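Fumarate lyase (PDB 3C8T) is a predicted lyase of the fumarase/aspartase superfamily, a largely helical protein whose assembly holds four copies of the chain. Local coordinates at residues 64-69 / 82-86; 31-35 / 107-111; 19-23 / 115-119; 39-44 / 210-214; 46-51 / 94-100. All coordinates share one frame. Residues are numbered along the deposited sequence.

How the interactions relate
From the N terminus, the first partners come in the order interaction 3, 2, 4, 5 and 1, all within residues 19-69. The second partners return as 1, 5, 2 and 3, so interaction 1, tying helix 66-76 to helix 80-91, closes the innermost loop; 5, joining the start of helix 49-61 to loop 94-100, encloses it; 2 encloses 5, and 3 encloses them all. Interaction 4 reaches on to helix 204-215: it also encloses 1 and 5 but crosses 2 and 3. Helix 104-140 carries the second partners of 2 and 3, whereas helix 23-43 serves 2 and 4. Glu34 with His99 links 2 to 5, and Gln41 with Trp100 links 4 to 5.

Interaction 1: residues 64-69 / 82-86; sequences PEMERL and PLVEQ
Segment 64-69 leaves an extended Pro64 (phi/psi -60/152), passes Glu65 at the N-cap position (-95/92) and becomes helix from Met66, the first turn of helix 66-76. Segment 82-86 is helical throughout, as part of helix 80-91. The CA register is Leu69 to Pro82, 6.3 Å, at one end and Pro64 to Gln86, 7.0 Å, at the other, so the two segments run in opposite senses past one another. Gln86, with chi1 m and chi2 t, extends toward the helix start and pairs its amide with the backbone of one residue: Glu65 N donates to Gln86 OE1 at 2.8 Å (170°), and Gln86 NE2 donates to Glu65 O at 3.2 Å (171°). That carbonyl also accepts the helical bond from Leu69 N, 3.0 Å from Glu65 O. Arg68 holds Glu65 from within the segment, NH1 to Glu65 OE1 being 2.8 Å, while Gln86 CG lies over one face of its guanidinium, 3.4 Å from Arg68 NH2. Leu69 fills the other end: its CD2 is 3.7 Å from Pro82 CB and 3.9 Å from Leu83 CB. Leu83 also meets Cys30 and Pro64 meets Ile27, both on helix 23-43. A side-chain amide thus makes a two-bond pair with the backbone N and O of the N-cap residue, within the antiparallel packing of consecutive helices 66-76 and 80-91.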
# COMPACT_ATOMS: atom_id res chain seq x y z
N PRO A 64 39.52 -0.06 2.75
CA PRO A 64 38.84 0.71 3.78
C PRO A 64 38.86 0.01 5.13
O PRO A 64 38.91 -1.22 5.19
CB PRO A 64 37.40 0.80 3.28
CG PRO A 64 37.27 -0.37 2.33
CD PRO A 64 38.61 -0.46 1.67
N GLU A 65 38.82 0.81 6.19
CA GLU A 65 38.69 0.31 7.53
C GLU A 65 37.20 0.36 7.90
O GLU A 65 36.70 1.38 8.38
CB GLU A 65 39.51 1.22 8.44
CG GLU A 65 40.29 0.49 9.49
CD GLU A 65 41.53 1.25 9.90
OE1 GLU A 65 42.31 1.66 8.99
OE2 GLU A 65 41.70 1.47 11.12
N MET A 66 36.50 -0.75 7.64
CA MET A 66 35.01 -0.79 7.68
C MET A 66 34.34 -0.48 9.03
O MET A 66 33.30 0.19 9.06
CB MET A 66 34.45 -2.10 7.09
CG MET A 66 34.71 -2.27 5.57
SD MET A 66 33.95 -1.08 4.42
CE MET A 66 32.21 -1.25 4.93
N GLU A 67 34.91 -0.97 10.12
CA GLU A 67 34.37 -0.66 11.46
C GLU A 67 34.50 0.82 11.82
O GLU A 67 33.56 1.42 12.35
CB GLU A 67 35.02 -1.58 12.53
N ARG A 68 35.65 1.43 11.49
CA ARG A 68 35.90 2.88 11.64
C ARG A 68 34.87 3.67 10.81
O ARG A 68 34.28 4.63 11.30
CB ARG A 68 37.32 3.21 11.19
CG ARG A 68 38.08 4.23 12.05
CD ARG A 68 39.59 4.25 11.67
NE ARG A 68 39.95 5.40 10.84
CZ ARG A 68 40.85 5.37 9.85
NH1 ARG A 68 41.48 4.24 9.53
NH2 ARG A 68 41.12 6.47 9.15
N LEU A 69 34.65 3.23 9.56
CA LEU A 69 33.64 3.81 8.68
C LEU A 69 32.25 3.78 9.28
O LEU A 69 31.55 4.81 9.30
CB LEU A 69 33.63 3.12 7.31
CG LEU A 69 34.42 3.77 6.17
CD1 LEU A 69 34.14 3.10 4.82
CD2 LEU A 69 34.09 5.26 6.09
N PRO A 82 33.82 10.50 5.77
CA PRO A 82 34.76 9.60 6.42
C PRO A 82 35.52 8.71 5.43
O PRO A 82 36.75 8.56 5.55
CB PRO A 82 33.86 8.74 7.33
CG PRO A 82 32.66 9.52 7.55
CD PRO A 82 32.45 10.29 6.29
N LEU A 83 34.83 8.14 4.45
CA LEU A 83 35.56 7.39 3.43
C LEU A 83 36.61 8.26 2.69
O LEU A 83 37.74 7.80 2.42
CB LEU A 83 34.61 6.68 2.45
CG LEU A 83 35.32 6.22 1.16
CD1 LEU A 83 36.24 5.03 1.42
CD2 LEU A 83 34.29 5.93 0.07
N VAL A 84 36.26 9.51 2.38
CA VAL A 84 37.22 10.42 1.71
C VAL A 84 38.44 10.70 2.62
O VAL A 84 39.57 10.76 2.15
CB VAL A 84 36.53 11.75 1.19
CG1 VAL A 84 37.55 12.79 0.77
CG2 VAL A 84 35.61 11.43 0.04
N GLU A 85 38.19 10.84 3.93
CA GLU A 85 39.25 11.05 4.89
C GLU A 85 40.20 9.84 4.89
O GLU A 85 41.41 10.01 4.83
CB GLU A 85 38.66 11.30 6.29
CG GLU A 85 37.94 12.68 6.46
CD GLU A 85 36.98 12.71 7.69
OE1 GLU A 85 35.93 13.44 7.65
OE2 GLU A 85 37.27 11.98 8.69
N GLN A 86 39.66 8.62 4.94
CA GLN A 86 40.52 7.43 4.93
C GLN A 86 41.31 7.38 3.62
O GLN A 86 42.51 7.17 3.60
CB GLN A 86 39.71 6.14 5.15
CG GLN A 86 39.06 5.97 6.55
CD GLN A 86 38.53 4.55 6.76
OE1 GLN A 86 39.02 3.62 6.12
NE2 GLN A 86 37.56 4.38 7.67

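Interaction 2: residues 31-35 / 107-111; sequences VETEV and IMDTA
Both segments are helical, and their short axes approach to 9.3 Å at a signed crossing angle of 112°, a steep crossing with Thr33 and Ile107 nearest in register (CA to CA 6.4 Å). Ile107 (chi1 and chi2 both m) points toward helix 31-35 and makes two contacts: CD1 lies 3.9 Å from Thr33 CG2, and CG1 lies 3.5 Å from Glu34 OE2. The carboxylate of Glu34 bends inward (m, m), OE2 bonded to His99 ND1. Thr110 (chi1 m) follows one turn later, its CG2 3.7 Å from Thr33 OG1. The hydroxyls do not pair: Thr33 OG1 bonds to Arg29 O, one turn back, and Thr110 OG1 to Asp106 O and Glu189 N. Ala111 closes the patch, its N 4.0 Å from Thr33 OG1. All five touching residues are buried and no hydrogen bond crosses: buried packing of helix 23-43 across the long helix 104-140 in the N-terminal helical region. Helix 80-91 packs beside it through Leu83 and Leu87 on Val31, while helix 49-61 meets Val35.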
# COMPACT_ATOMS: atom_id res chain seq x y z
N VAL A 31 34.52 4.54 -3.79
CA VAL A 31 35.91 4.76 -4.19
C VAL A 31 36.02 4.82 -5.72
O VAL A 31 36.63 5.77 -6.26
CB VAL A 31 36.84 3.65 -3.62
CG1 VAL A 31 38.27 3.91 -4.01
CG2 VAL A 31 36.70 3.54 -2.10
N GLU A 32 35.43 3.85 -6.42
CA GLU A 32 35.43 3.84 -7.89
C GLU A 32 34.97 5.17 -8.47
O GLU A 32 35.58 5.70 -9.40
CB GLU A 32 34.63 2.63 -8.45
CG GLU A 32 34.39 2.70 -9.95
CD GLU A 32 33.61 1.52 -10.54
OE1 GLU A 32 33.23 0.57 -9.79
OE2 GLU A 32 33.40 1.55 -11.78
N THR A 33 33.92 5.75 -7.90
CA THR A 33 33.34 7.03 -8.33
C THR A 33 34.32 8.19 -8.09
O THR A 33 34.52 9.03 -8.97
CB THR A 33 32.02 7.27 -7.58
OG1 THR A 33 31.13 6.16 -7.82
CG2 THR A 33 31.33 8.62 -7.96
N GLU A 34 34.91 8.24 -6.88
CA GLU A 34 35.83 9.33 -6.51
C GLU A 34 37.10 9.34 -7.39
O GLU A 34 37.59 10.41 -7.76
CB GLU A 34 36.24 9.22 -5.05
CG GLU A 34 35.11 9.48 -4.07
CD GLU A 34 34.94 10.96 -3.71
OE1 GLU A 34 35.64 11.82 -4.29
OE2 GLU A 34 34.12 11.24 -2.81
N VAL A 35 37.61 8.16 -7.70
CA VAL A 35 38.80 7.99 -8.54
C VAL A 35 38.48 8.45 -9.94
O VAL A 35 39.28 9.17 -10.56
CB VAL A 35 39.26 6.50 -8.59
CG1 VAL A 35 40.29 6.26 -9.72
CG2 VAL A 35 39.82 6.08 -7.27
N ILE A 107 28.04 11.05 -4.81
CA ILE A 107 28.81 9.82 -4.70
C ILE A 107 27.91 8.65 -4.38
O ILE A 107 28.08 7.56 -4.98
CB ILE A 107 29.95 9.91 -3.64
CG1 ILE A 107 30.82 11.17 -3.83
CG2 ILE A 107 30.83 8.65 -3.69
CD1 ILE A 107 31.47 11.35 -5.23
N MET A 108 26.94 8.87 -3.48
CA MET A 108 25.97 7.83 -3.06
C MET A 108 24.97 7.45 -4.16
O MET A 108 24.69 6.26 -4.33
CB MET A 108 25.24 8.24 -1.79
CG MET A 108 26.16 8.34 -0.56
SD MET A 108 25.34 8.76 1.03
CE MET A 108 24.57 7.16 1.33
N ASP A 109 24.47 8.44 -4.92
CA ASP A 109 23.60 8.18 -6.07
C ASP A 109 24.34 7.43 -7.17
O ASP A 109 23.84 6.44 -7.73
CB ASP A 109 23.12 9.51 -6.68
CG ASP A 109 21.80 10.02 -6.08
OD1 ASP A 109 21.22 9.37 -5.20
OD2 ASP A 109 21.33 11.09 -6.51
N THR A 110 25.53 7.90 -7.47
CA THR A 110 26.35 7.28 -8.53
C THR A 110 26.79 5.89 -8.18
O THR A 110 26.69 4.99 -9.02
CB THR A 110 27.57 8.15 -8.90
OG1 THR A 110 27.12 9.41 -9.42
CG2 THR A 110 28.40 7.43 -9.98
N ALA A 111 27.28 5.67 -6.96
CA ALA A 111 27.60 4.29 -6.50
C ALA A 111 26.39 3.37 -6.53
O ALA A 111 26.51 2.19 -6.87
CB ALA A 111 28.20 4.31 -5.10

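Interaction 3: residues 19-23 / 115-119; sequences ELFSA and QIRDG
Leu20 ends helix 15-20, and its CA lies 6.6 Å from that of Gln115, the nearest pair. Its side chain (chi1 t, chi2 p) reaches helix 104-140, with CD1 3.6 Å from Asp118 CB and CD2 3.4 Å from Gly119 N; a CB on Gly119 would sit 3.7 Å from Leu20 CD2. Gln115 (m, t) extends back, its NE2 donating weakly to Leu20 O (3.0 Å, 123°). Phe21 leaves helical geometry (-103/13) and, with chi1 m, swings its ring alongside Gln115, CD1 to OE1 being 3.6 Å. A water donates to Phe21 O at 2.5 Å and accepts from Gln115 NE2 at 3.2 Å. Beyond the ring lie Val325 and Pro326 of helix 315-344 and Tyr8 of the second subunit. Ser22 takes the N-cap position; its OG (chi1 p) donates to Glu19 O at 2.7 Å and weakly caps Ser25 N. A tight turn thus links helices 15-20 and 23-43 on the long helix 104-140, Gln115 holding Leu20 O weakly and Phe21 O through the water.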
# COMPACT_ATOMS: atom_id res chain seq x y z
N GLU A 19 25.07 -9.63 -1.56
CA GLU A 19 26.50 -9.29 -1.63
C GLU A 19 26.68 -8.02 -2.43
O GLU A 19 27.38 -7.11 -2.01
CB GLU A 19 27.36 -10.43 -2.20
CG GLU A 19 28.88 -10.10 -2.06
CD GLU A 19 29.81 -11.27 -2.43
OE1 GLU A 19 30.21 -12.03 -1.51
OE2 GLU A 19 30.14 -11.43 -3.64
N LEU A 20 26.02 -7.95 -3.58
CA LEU A 20 25.96 -6.74 -4.37
C LEU A 20 25.59 -5.42 -3.64
O LEU A 20 26.17 -4.38 -3.94
CB LEU A 20 25.01 -6.96 -5.52
CG LEU A 20 24.81 -5.71 -6.34
CD1 LEU A 20 26.13 -5.27 -7.02
CD2 LEU A 20 23.68 -5.95 -7.34
N PHE A 21 24.66 -5.46 -2.70
CA PHE A 21 24.25 -4.23 -1.99
C PHE A 21 24.84 -4.13 -0.57
O PHE A 21 24.42 -3.29 0.23
CB PHE A 21 22.71 -4.12 -1.97
CG PHE A 21 22.13 -3.64 -3.28
CD1 PHE A 21 22.12 -2.27 -3.59
CD2 PHE A 21 21.67 -4.55 -4.21
CE1 PHE A 21 21.61 -1.81 -4.81
CE2 PHE A 21 21.15 -4.09 -5.46
CZ PHE A 21 21.13 -2.73 -5.76
N SER A 22 25.82 -4.99 -0.27
CA SER A 22 26.52 -4.96 1.01
C SER A 22 27.30 -3.65 1.17
O SER A 22 27.57 -2.94 0.20
CB SER A 22 27.48 -6.16 1.10
OG SER A 22 28.53 -6.02 0.15
N ALA A 23 27.70 -3.36 2.39
CA ALA A 23 28.47 -2.15 2.67
C ALA A 23 29.78 -2.12 1.90
O ALA A 23 30.15 -1.09 1.31
CB ALA A 23 28.74 -2.09 4.11
N GLN A 115 25.76 -0.21 -8.70
CA GLN A 115 25.16 -1.44 -8.20
C GLN A 115 23.92 -1.82 -9.02
O GLN A 115 23.78 -2.97 -9.43
CB GLN A 115 24.79 -1.23 -6.75
CG GLN A 115 26.00 -1.13 -5.77
CD GLN A 115 25.53 -0.76 -4.37
OE1 GLN A 115 24.70 0.12 -4.20
NE2 GLN A 115 26.03 -1.47 -3.36
N ILE A 116 23.00 -0.88 -9.25
CA ILE A 116 21.83 -1.11 -10.13
C ILE A 116 22.21 -1.71 -11.52
O ILE A 116 21.49 -2.58 -12.03
CB ILE A 116 20.94 0.17 -10.28
CG1 ILE A 116 20.32 0.56 -8.90
CG2 ILE A 116 19.81 -0.03 -11.26
CD1 ILE A 116 19.58 1.92 -8.89
N ARG A 117 23.31 -1.25 -12.12
CA ARG A 117 23.82 -1.87 -13.33
C ARG A 117 24.09 -3.37 -13.14
O ARG A 117 23.65 -4.21 -13.96
CB ARG A 117 25.07 -1.17 -13.84
CG ARG A 117 25.50 -1.74 -15.18
CD ARG A 117 26.27 -0.74 -16.00
NE ARG A 117 27.49 -0.35 -15.32
CZ ARG A 117 28.33 0.56 -15.79
NH1 ARG A 117 28.07 1.15 -16.95
NH2 ARG A 117 29.40 0.89 -15.10
N ASP A 118 24.83 -3.72 -12.09
CA ASP A 118 25.03 -5.14 -11.75
C ASP A 118 23.71 -5.83 -11.35
O ASP A 118 23.48 -6.95 -11.75
CB ASP A 118 26.07 -5.31 -10.62
CG ASP A 118 27.47 -4.77 -11.00
OD1 ASP A 118 27.69 -4.41 -12.19
OD2 ASP A 118 28.34 -4.70 -10.09
N GLY A 119 22.88 -5.18 -10.54
CA GLY A 119 21.56 -5.72 -10.16
C GLY A 119 20.70 -6.05 -11.38
O GLY A 119 20.05 -7.09 -11.43
O HOH W 1 24.69 -0.88 -0.48

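Interaction 4: residues 39-44 / 210-214; sequences RAQARL and ELARE
A salt-bridge network of Arg39, Arg43, Glu210, Arg213 and Glu214 joins the C-terminal end of helix 23-43 to helix 204-215. The short axes cross at a signed angle of 126°, 9.2 Å apart at closest, and the nearest CA pair is Ala40 to Glu210 (5.3 Å). The small Ala40 permits this approach, its CB being 3.7 Å from Glu210 CB and 4.4 Å from Leu211 CB. Leu44, where helical geometry ends, adds CD1 at 3.7 Å from Glu210 CG. Arg43 (m, t, m) is the hub, its three guanidinium nitrogens donating four bonds across the crossing. NE reaches Glu210 OE1 at 3.0 Å; NH1 reaches Glu214 OE1 at 2.8 Å, with a weak one from NH2 to Glu214 OE1 at 3.1 Å. Both acceptor oxygens lie near the guanidinium plane, as directed N-H bonds require. Two further links are charge-only, because their oxygens lie well out of plane: Arg213 NH2 to Glu210 OE1, 3.2 Å, and the long Arg39 NH1 to Glu214 OE2, 3.9 Å. Glu210 OE1 thus sits between two arginines and offsets their proximity, Arg43 NE being 3.7 Å from Arg213 NH2. The Leu44 carbonyl is taken by Arg203, and Gln41 NE2 by Trp100 O. The fourth Arg43 bond, very short and at 159°, runs from NH2 to Glu210 OE1 at 2.5 Å.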
# COMPACT_ATOMS: atom_id res chain seq x y z
N ARG A 39 40.10 11.56 -12.18
CA ARG A 39 40.60 11.35 -13.53
C ARG A 39 39.95 12.26 -14.53
O ARG A 39 40.63 12.85 -15.39
CB ARG A 39 40.35 9.91 -13.96
CG ARG A 39 41.53 9.31 -14.67
CD ARG A 39 42.38 8.54 -13.67
NE ARG A 39 41.62 7.42 -13.10
CZ ARG A 39 41.40 6.26 -13.71
NH1 ARG A 39 41.90 6.03 -14.93
NH2 ARG A 39 40.68 5.32 -13.09
N ALA A 40 38.63 12.37 -14.44
CA ALA A 40 37.87 13.30 -15.26
C ALA A 40 38.39 14.74 -15.09
O ALA A 40 38.51 15.48 -16.04
CB ALA A 40 36.37 13.21 -14.94
N GLN A 41 38.71 15.12 -13.87
CA GLN A 41 39.14 16.47 -13.62
C GLN A 41 40.56 16.75 -14.12
O GLN A 41 40.87 17.86 -14.53
CB GLN A 41 38.95 16.79 -12.14
CG GLN A 41 37.51 17.16 -11.83
CD GLN A 41 37.20 17.17 -10.38
OE1 GLN A 41 37.87 16.50 -9.58
NE2 GLN A 41 36.18 17.95 -10.01
N ALA A 42 41.43 15.73 -14.12
CA ALA A 42 42.81 15.91 -14.55
C ALA A 42 42.85 16.06 -16.06
O ALA A 42 43.63 16.88 -16.57
CB ALA A 42 43.66 14.76 -14.11
N ARG A 43 42.02 15.30 -16.77
CA ARG A 43 41.86 15.46 -18.22
C ARG A 43 41.33 16.83 -18.64
O ARG A 43 41.69 17.33 -19.70
CB ARG A 43 40.98 14.37 -18.82
CG ARG A 43 41.67 13.04 -18.96
CD ARG A 43 41.01 12.17 -20.01
NE ARG A 43 39.61 11.90 -19.70
CZ ARG A 43 39.18 10.90 -18.93
NH1 ARG A 43 40.03 10.04 -18.36
NH2 ARG A 43 37.87 10.76 -18.73
N LEU A 44 40.47 17.43 -17.83
CA LEU A 44 39.91 18.74 -18.17
C LEU A 44 40.77 19.86 -17.59
O LEU A 44 40.36 21.01 -17.60
CB LEU A 44 38.47 18.88 -17.66
CG LEU A 44 37.41 17.94 -18.27
CD1 LEU A 44 36.30 17.65 -17.29
CD2 LEU A 44 36.85 18.49 -19.60
N GLU A 210 32.42 14.10 -18.60
CA GLU A 210 33.64 13.29 -18.53
C GLU A 210 33.53 12.12 -17.56
O GLU A 210 34.01 11.01 -17.84
CB GLU A 210 34.85 14.15 -18.17
CG GLU A 210 35.61 14.61 -19.35
CD GLU A 210 35.91 13.46 -20.32
OE1 GLU A 210 36.74 12.56 -19.98
OE2 GLU A 210 35.30 13.46 -21.42
N LEU A 211 32.93 12.39 -16.41
CA LEU A 211 32.72 11.40 -15.37
C LEU A 211 31.79 10.27 -15.82
O LEU A 211 32.04 9.12 -15.54
CB LEU A 211 32.19 12.09 -14.11
CG LEU A 211 31.83 11.21 -12.91
CD1 LEU A 211 33.06 10.55 -12.40
CD2 LEU A 211 31.22 12.08 -11.83
N ALA A 212 30.74 10.60 -16.56
CA ALA A 212 29.84 9.59 -17.11
C ALA A 212 30.66 8.65 -18.02
O ALA A 212 30.52 7.42 -17.98
CB ALA A 212 28.72 10.25 -17.86
N ARG A 213 31.54 9.25 -18.81
CA ARG A 213 32.34 8.51 -19.76
C ARG A 213 33.27 7.58 -19.02
O ARG A 213 33.35 6.42 -19.37
CB ARG A 213 33.09 9.48 -20.67
CG ARG A 213 33.59 8.85 -21.95
CD ARG A 213 33.89 9.91 -23.03
NE ARG A 213 35.24 10.51 -22.97
CZ ARG A 213 36.32 9.98 -22.40
NH1 ARG A 213 36.28 8.79 -21.80
NH2 ARG A 213 37.47 10.65 -22.43
N GLU A 214 33.94 8.07 -17.98
CA GLU A 214 34.87 7.25 -17.20
C GLU A 214 34.21 6.02 -16.59
O GLU A 214 34.84 4.99 -16.44
CB GLU A 214 35.46 8.06 -16.03
CG GLU A 214 36.79 8.70 -16.25
CD GLU A 214 37.86 7.68 -16.66
OE1 GLU A 214 38.40 7.83 -17.77
OE2 GLU A 214 38.16 6.72 -15.88

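Interaction 5: residues 46-51 / 94-100; sequences IIPEDA and AGKYLHW
Tyr97 turns one ring face to Pro48, whose CG stands 3.9 Å from the ring centroid and 25° off the normal, a CH-pi contact over the face. It is one of two such contacts in a small apolar cluster where the link into helix 49-61 packs on the loop between helices 80-91 and 104-140, at the outer part of this helical fold. Ile46 and Ile47 are non-helical (Ile47 is extended, -128/156), Pro48 takes the N-cap position and helix starts at Glu49. Opposite, residues 94-97 form a 3-10 segment, supported by Tyr97 N to Ala94 O at 3.2 Å; the chain leaves it through Leu98 (-71/153) and His99 (50/54, the left-handed region) to reach Trp100. The backbones come closest at Ala51 and Ala94 (CA to CA 4.4 Å), where Ala94 CB packs 3.4 Å from Ala51 O. Ala51 CB also touches Tyr97 CD2 at 3.4 Å. Ile47 (chi1 p, chi2 t) points between the two aromatic residues, its CG2 4.0 Å from Tyr97 CD1; Ile46 CG2 lies 4.1 Å from Trp100 CD1. No hydrogen bond crosses, so shape and apolar cover carry the contact. The loop also faces the third subunit, whose Arg379 bonds to the carbonyls of Lys96, Leu98 and His99. The second CH-pi contact is almost axial: Ile47 CG2 is 4.0 Å from the centroid of the Trp100 five-membered ring, 8° off its normal.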
# COMPACT_ATOMS: atom_id res chain seq x y z
N ILE A 46 41.49 20.45 -14.44
CA ILE A 46 40.85 21.12 -13.30
C ILE A 46 41.62 20.88 -12.02
O ILE A 46 41.65 21.73 -11.12
CB ILE A 46 39.33 20.80 -13.20
CG1 ILE A 46 38.60 21.59 -14.28
CG2 ILE A 46 38.78 21.17 -11.83
CD1 ILE A 46 37.27 21.04 -14.61
N ILE A 47 42.27 19.72 -11.96
CA ILE A 47 43.19 19.40 -10.88
C ILE A 47 44.47 18.96 -11.60
O ILE A 47 44.37 18.58 -12.77
CB ILE A 47 42.64 18.30 -9.93
CG1 ILE A 47 42.45 16.96 -10.66
CG2 ILE A 47 41.33 18.75 -9.23
CD1 ILE A 47 42.48 15.77 -9.72
N PRO A 48 45.65 19.06 -10.95
CA PRO A 48 46.92 18.52 -11.47
C PRO A 48 46.90 17.05 -11.87
O PRO A 48 46.33 16.22 -11.16
CB PRO A 48 47.90 18.67 -10.29
CG PRO A 48 47.11 19.25 -9.14
CD PRO A 48 45.86 19.82 -9.69
N GLU A 49 47.58 16.75 -12.98
CA GLU A 49 47.67 15.39 -13.50
C GLU A 49 48.33 14.42 -12.53
O GLU A 49 47.95 13.27 -12.51
CB GLU A 49 48.40 15.37 -14.85
CG GLU A 49 47.51 15.70 -16.03
CD GLU A 49 48.29 15.80 -17.34
OE1 GLU A 49 48.99 16.81 -17.57
OE2 GLU A 49 48.19 14.85 -18.15
N ASP A 50 49.30 14.87 -11.74
CA ASP A 50 49.95 13.99 -10.74
C ASP A 50 49.09 13.78 -9.50
O ASP A 50 49.24 12.79 -8.78
CB ASP A 50 51.33 14.50 -10.34
CG ASP A 50 51.47 16.02 -10.46
OD1 ASP A 50 50.90 16.77 -9.63
OD2 ASP A 50 52.16 16.46 -11.41
N ALA A 51 48.18 14.70 -9.26
CA ALA A 51 47.24 14.53 -8.18
C ALA A 51 46.29 13.38 -8.52
O ALA A 51 46.01 12.53 -7.68
CB ALA A 51 46.49 15.82 -7.93
N ALA A 94 48.53 13.95 -2.79
CA ALA A 94 47.55 13.91 -3.88
C ALA A 94 46.09 13.80 -3.38
O ALA A 94 45.16 14.14 -4.11
CB ALA A 94 47.89 12.76 -4.85
N GLY A 95 45.90 13.36 -2.13
CA GLY A 95 44.58 13.16 -1.56
C GLY A 95 43.83 14.45 -1.32
O GLY A 95 42.60 14.46 -1.12
N LYS A 96 44.56 15.56 -1.35
CA LYS A 96 43.95 16.84 -1.11
C LYS A 96 43.08 17.27 -2.30
O LYS A 96 42.41 18.31 -2.23
CB LYS A 96 45.01 17.91 -0.77
CG LYS A 96 45.61 17.78 0.67
CD LYS A 96 44.57 17.20 1.72
CE LYS A 96 43.57 18.24 2.32
NZ LYS A 96 42.16 18.28 1.71
N TYR A 97 43.08 16.49 -3.39
CA TYR A 97 42.24 16.86 -4.53
C TYR A 97 41.03 15.98 -4.73
O TYR A 97 40.33 16.11 -5.74
CB TYR A 97 43.04 16.94 -5.82
CG TYR A 97 44.14 17.97 -5.79
CD1 TYR A 97 43.93 19.26 -6.26
CD2 TYR A 97 45.39 17.64 -5.26
CE1 TYR A 97 44.94 20.19 -6.24
CE2 TYR A 97 46.40 18.54 -5.23
CZ TYR A 97 46.18 19.81 -5.72
OH TYR A 97 47.23 20.69 -5.68
N LEU A 98 40.79 15.13 -3.75
CA LEU A 98 39.69 14.19 -3.74
C LEU A 98 38.38 14.94 -3.54
O LEU A 98 38.37 16.04 -2.95
CB LEU A 98 39.89 13.21 -2.59
CG LEU A 98 40.17 11.69 -2.64
CD1 LEU A 98 40.29 11.06 -4.01
CD2 LEU A 98 41.35 11.34 -1.75
N HIS A 99 37.28 14.37 -4.05
CA HIS A 99 35.95 14.91 -3.79
C HIS A 99 35.98 16.39 -4.08
O HIS A 99 35.64 17.20 -3.22
CB HIS A 99 35.60 14.65 -2.32
CG HIS A 99 34.14 14.79 -1.98
ND1 HIS A 99 33.25 13.75 -2.11
CD2 HIS A 99 33.44 15.83 -1.46
CE1 HIS A 99 32.05 14.15 -1.70
NE2 HIS A 99 32.15 15.41 -1.30
N TRP A 100 36.41 16.77 -5.28
CA TRP A 100 36.59 18.19 -5.59
C TRP A 100 35.34 18.64 -6.30
O TRP A 100 35.08 18.22 -7.42
CB TRP A 100 37.80 18.34 -6.50
CG TRP A 100 38.24 19.73 -6.85
CD1 TRP A 100 37.81 20.50 -7.92
CD2 TRP A 100 39.24 20.50 -6.18
NE1 TRP A 100 38.47 21.71 -7.92
CE2 TRP A 100 39.36 21.74 -6.87
CE3 TRP A 100 40.04 20.27 -5.06
CZ2 TRP A 100 40.25 22.74 -6.48
CZ3 TRP A 100 40.93 21.26 -4.66
CH2 TRP A 100 41.03 22.49 -5.38